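Ankyrin-repeat protein (PDB 2W4S) carries a PHAX-type RNA-binding domain, the part present here, which binds RNA, and probably serves in small-RNA transport. Local coordinates at the interface of chains A and B. Numbering follows the deposited sequence. Chains: chain A/B, Ankyrin-repeat protein.

Contact 1: the interface of chains A and B. Residues chain A 43, 46-47, 50; chain B 12-13, 16.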
loop_
_atom_site.group_PDB
_atom_site.type_symbol
_atom_site.label_atom_id
_atom_site.label_comp_id
_atom_site.label_asym_id
_atom_site.label_seq_id
_atom_site.Cartn_x
_atom_site.Cartn_y
_atom_site.Cartn_z
ATOM N N GLU A 43 -4.067 3.624 -3.480
ATOM C CA GLU A 43 -5.105 2.626 -3.679
ATOM C C GLU A 43 -5.803 2.750 -5.019
ATOM O O GLU A 43 -5.999 1.729 -5.714
ATOM C CB GLU A 43 -6.156 2.699 -2.587
ATOM C CG GLU A 43 -7.198 1.646 -2.810
ATOM C CD GLU A 43 -8.440 1.844 -1.992
ATOM O OE1 GLU A 43 -8.678 2.975 -1.483
ATOM O OE2 GLU A 43 -9.183 0.840 -1.863
ATOM N N MET A 46 -3.726 1.686 -7.765
ATOM C CA MET A 46 -3.753 0.208 -7.762
ATOM C C MET A 46 -5.015 -0.343 -8.401
ATOM O O MET A 46 -4.930 -1.310 -9.138
ATOM C CB MET A 46 -3.550 -0.365 -6.359
ATOM C CG MET A 46 -2.080 -0.458 -5.920
ATOM S SD MET A 46 -1.761 -1.320 -4.343
ATOM C CE MET A 46 -2.745 -0.337 -3.179
ATOM N N LYS A 47 -6.172 0.285 -8.151
ATOM C CA LYS A 47 -7.462 -0.181 -8.746
ATOM C C LYS A 47 -7.455 -0.072 -10.250
ATOM O O LYS A 47 -7.877 -1.012 -10.961
ATOM C CB LYS A 47 -8.664 0.588 -8.209
ATOM C CG LYS A 47 -8.959 0.278 -6.780
ATOM C CD LYS A 47 -10.254 0.870 -6.321
ATOM C CE LYS A 47 -10.450 0.470 -4.860
ATOM N NZ LYS A 47 -11.840 0.679 -4.390
ATOM N N ASN A 50 -5.333 -2.746 -11.488
ATOM C CA ASN A 50 -6.107 -3.999 -11.492
ATOM C C ASN A 50 -7.099 -4.075 -12.659
ATOM O O ASN A 50 -7.374 -5.151 -13.171
ATOM C CB ASN A 50 -6.808 -4.243 -10.149
ATOM C CG ASN A 50 -5.830 -4.428 -8.993
ATOM O OD1 ASN A 50 -4.663 -4.773 -9.192
ATOM N ND2 ASN A 50 -6.309 -4.207 -7.774
ATOM N N ASN B 12 -8.576 -0.850 2.960
ATOM C CA ASN B 12 -8.834 -0.925 1.532
ATOM C C ASN B 12 -7.553 -0.922 0.734
ATOM O O ASN B 12 -7.488 -1.565 -0.301
ATOM C CB ASN B 12 -9.741 0.210 1.054
ATOM C CG ASN B 12 -11.200 0.038 1.480
ATOM O OD1 ASN B 12 -11.958 -0.733 0.885
ATOM N ND2 ASN B 12 -11.603 0.788 2.496
ATOM N N THR B 13 -6.541 -0.193 1.193
ATOM C CA THR B 13 -5.255 -0.205 0.494
ATOM C C THR B 13 -4.700 -1.635 0.463
ATOM O O THR B 13 -4.433 -2.190 -0.600
ATOM C CB THR B 13 -4.221 0.766 1.138
ATOM O OG1 THR B 13 -4.627 2.111 0.884
ATOM C CG2 THR B 13 -2.821 0.569 0.551
ATOM N N THR B 16 -6.914 -4.073 -1.617
ATOM C CA THR B 16 -6.651 -3.812 -3.039
ATOM C C THR B 16 -5.289 -4.366 -3.501
ATOM O O THR B 16 -5.210 -4.993 -4.550
ATOM C CB THR B 16 -6.800 -2.296 -3.368
ATOM O OG1 THR B 16 -8.140 -1.891 -3.070
ATOM C CG2 THR B 16 -6.495 -1.986 -4.857
#

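Contact 2: the interface of chains A and B. Residues chain A 9-10, 12-13; chain B 39-40, 42-43, 46.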
loop_
_atom_site.group_PDB
_atom_site.type_symbol
_atom_site.label_atom_id
_atom_site.label_comp_id
_atom_site.label_asym_id
_atom_site.label_seq_id
_atom_site.Cartn_x
_atom_site.Cartn_y
_atom_site.Cartn_z
ATOM N N ILE A 9 5.603 5.810 7.446
ATOM C CA ILE A 9 5.131 4.513 7.019
ATOM C C ILE A 9 4.314 4.623 5.747
ATOM O O ILE A 9 4.517 3.856 4.803
ATOM C CB ILE A 9 4.375 3.832 8.168
ATOM C CG1 ILE A 9 5.372 3.539 9.296
ATOM C CG2 ILE A 9 3.724 2.554 7.705
ATOM C CD1 ILE A 9 4.796 3.615 10.655
ATOM N N VAL A 10 3.410 5.595 5.703
ATOM C CA VAL A 10 2.641 5.832 4.490
ATOM C C VAL A 10 3.612 6.175 3.350
ATOM O O VAL A 10 3.526 5.599 2.262
ATOM C CB VAL A 10 1.553 6.898 4.727
ATOM C CG1 VAL A 10 0.796 7.222 3.453
ATOM C CG2 VAL A 10 0.580 6.393 5.785
ATOM N N ASN A 12 6.866 5.380 2.878
ATOM C CA ASN A 12 7.554 4.182 2.402
ATOM C C ASN A 12 6.641 3.199 1.707
ATOM O O ASN A 12 7.013 2.650 0.679
ATOM C CB ASN A 12 8.305 3.459 3.536
ATOM C CG ASN A 12 9.432 4.284 4.100
ATOM O OD1 ASN A 12 9.809 5.307 3.534
ATOM N ND2 ASN A 12 9.965 3.861 5.228
ATOM N N THR A 13 5.462 2.946 2.264
ATOM C CA THR A 13 4.505 2.100 1.574
ATOM C C THR A 13 4.248 2.607 0.150
ATOM O O THR A 13 4.329 1.825 -0.806
ATOM C CB THR A 13 3.195 2.040 2.328
ATOM O OG1 THR A 13 3.416 1.389 3.581
ATOM C CG2 THR A 13 2.118 1.282 1.525
ATOM N N LEU B 39 0.556 -1.816 7.695
ATOM C CA LEU B 39 1.139 -1.268 6.479
ATOM C C LEU B 39 2.593 -1.677 6.333
ATOM O O LEU B 39 3.038 -2.036 5.241
ATOM C CB LEU B 39 1.032 0.252 6.442
ATOM C CG LEU B 39 -0.318 0.862 6.061
ATOM C CD1 LEU B 39 -0.317 2.338 6.367
ATOM C CD2 LEU B 39 -0.652 0.575 4.590
ATOM N N GLN B 40 3.337 -1.634 7.435
ATOM C CA GLN B 40 4.719 -2.096 7.429
ATOM C C GLN B 40 4.818 -3.516 6.929
ATOM O O GLN B 40 5.723 -3.867 6.177
ATOM C CB GLN B 40 5.293 -2.045 8.821
ATOM C CG GLN B 40 5.518 -0.638 9.326
ATOM C CD GLN B 40 6.202 -0.658 10.659
ATOM O OE1 GLN B 40 5.663 -0.181 11.655
ATOM N NE2 GLN B 40 7.381 -1.266 10.703
ATOM N N TYR B 42 2.428 -5.077 5.028
ATOM C CA TYR B 42 2.028 -5.015 3.626
ATOM C C TYR B 42 3.200 -4.550 2.800
ATOM O O TYR B 42 3.520 -5.152 1.786
ATOM C CB TYR B 42 0.842 -4.079 3.413
ATOM C CG TYR B 42 0.576 -3.728 1.959
ATOM C CD1 TYR B 42 0.134 -4.692 1.050
ATOM C CD2 TYR B 42 0.769 -2.418 1.482
ATOM C CE1 TYR B 42 -0.119 -4.370 -0.295
ATOM C CE2 TYR B 42 0.513 -2.084 0.138
ATOM C CZ TYR B 42 0.072 -3.066 -0.740
ATOM O OH TYR B 42 -0.157 -2.748 -2.058
ATOM N N GLU B 43 3.853 -3.478 3.230
ATOM C CA GLU B 43 5.070 -3.034 2.553
ATOM C C GLU B 43 6.189 -4.113 2.485
ATOM O O GLU B 43 6.833 -4.286 1.441
ATOM C CB GLU B 43 5.629 -1.755 3.178
ATOM C CG GLU B 43 6.655 -1.111 2.256
ATOM C CD GLU B 43 7.785 -0.360 2.958
ATOM O OE1 GLU B 43 7.809 -0.277 4.208
ATOM O OE2 GLU B 43 8.665 0.163 2.236
ATOM N N MET B 46 5.500 -6.693 -0.052
ATOM C CA MET B 46 5.733 -6.144 -1.379
ATOM C C MET B 46 7.198 -6.293 -1.759
ATOM O O MET B 46 7.508 -6.762 -2.858
ATOM C CB MET B 46 5.325 -4.660 -1.445
ATOM C CG MET B 46 3.881 -4.392 -1.832
ATOM S SD MET B 46 3.562 -2.666 -2.353
ATOM C CE MET B 46 3.852 -1.738 -0.842
#

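Contact 1: the interface of chains A and B
A:Glu43 turns its CG anti to its backbone N (chi1 -179°) and runs on extended, which carries the carboxylate away from its own helix, 24-50, to B:Thr16 on helix 5-18 of chain B. B:Thr16 in turn has OG1 beside its backbone N (chi1 -61°), so that the hydroxyl faces the carboxylate and the methyl CG2 points to the other end of the patch. The two side chains meet at about a right angle, and the hydroxyl OG1 of B:Thr16 lies 3.2 Å from the carboxylate oxygen OE2 of A:Glu43, hydrogen-bonding on the anti lone pair of that oxygen, away from OE1. The same OG1 is 2.9 Å from the carbonyl O of B:Asn12, one turn earlier in its own helix. Having one hydrogen to give, the hydroxyl must share it or alternate between the two acceptors, the shorter approach being the one inside the helix. From the side of OE2, A:Lys47, one turn on in the same helix as A:Glu43, places NZ 3.7 Å from that oxygen, a long salt bridge that may stabilise the negative charge. The methyl CG2 of B:Thr16 rests against CB of A:Met46, 3.7 Å away, and also against CG of A:Lys47. A:Met46 bends at its last torsion and brings its methyl CE to CG2 of B:Thr13 at 3.8 Å. At the far end the amide ND2 of A:Asn50 approaches the backbone O of B:Thr16 in a weak hydrogen bond of 3.5 Å. The structure alone does not show whether the pair is biological; as a possible dimer contact, the patch joins two RNA-binding domains helix to helix through a threonine-carboxylate bond and a small apolar seam.

Contact 2: the interface of chains A and B
A:Ile9 and B:Leu39 cross obliquely, the branch methyl CG2 of A:Ile9 lying 3.8 Å from CB of B:Leu39. That methyl is anti to the backbone N, which directs it toward helix 35-50 of chain B, and it also touches CG of B:Gln40 at 4.0 Å. B:Gln40 runs on extended past A:Ile9, meeting it through the aliphatic part of its chain. One turn further along helix 6-18, A:Thr13 stands at about a right angle to B:Tyr42: its methyl CG2 comes in at the edge of the ring, in plane, 3.9 Å from CD2. One face of that ring is covered toward its rim by CG of B:Met46 from the same chain. The hydroxyl OG1 of A:Thr13 turns back to its own helix and donates to the carbonyl O of A:Ile9 at 3.0 Å, from 39° above the carbonyl plane; this intrahelical bond gives the hydroxyl a partner within chain A. B:Glu43, bent at chi2 (-148°), lays its CG 3.9 Å from CA of A:Thr13. Its carboxylate packs by van der Waals contact against CB of A:Asn12, while OE2 comes 3.4 Å from the backbone O of A:Asn12, an approach of two acceptors with no bond. Across this patch the two sides meet by packing rather than by polar bonds. It gives the paired domains a mostly van der Waals seam between the first helix of one copy and the longer helix of the other.

Contact 1 and contact 2 lie about 13 Å apart, measured between the centres of their C-alpha atoms, within one two-fold symmetric interface. They use the same pair of helices with the chains exchanged, and residues 12, 13, 43 and 46 appear in both, each from opposite copies. Contact 2 therefore partly overlaps the symmetry twin of contact 1, extended toward residues 9, 10, 39, 40 and 42, whereas contact 1 takes in residues 16, 47 and 50, further toward the C-terminal ends of the helices. Together they could set the relative orientation of the two domains, if the dimer forms.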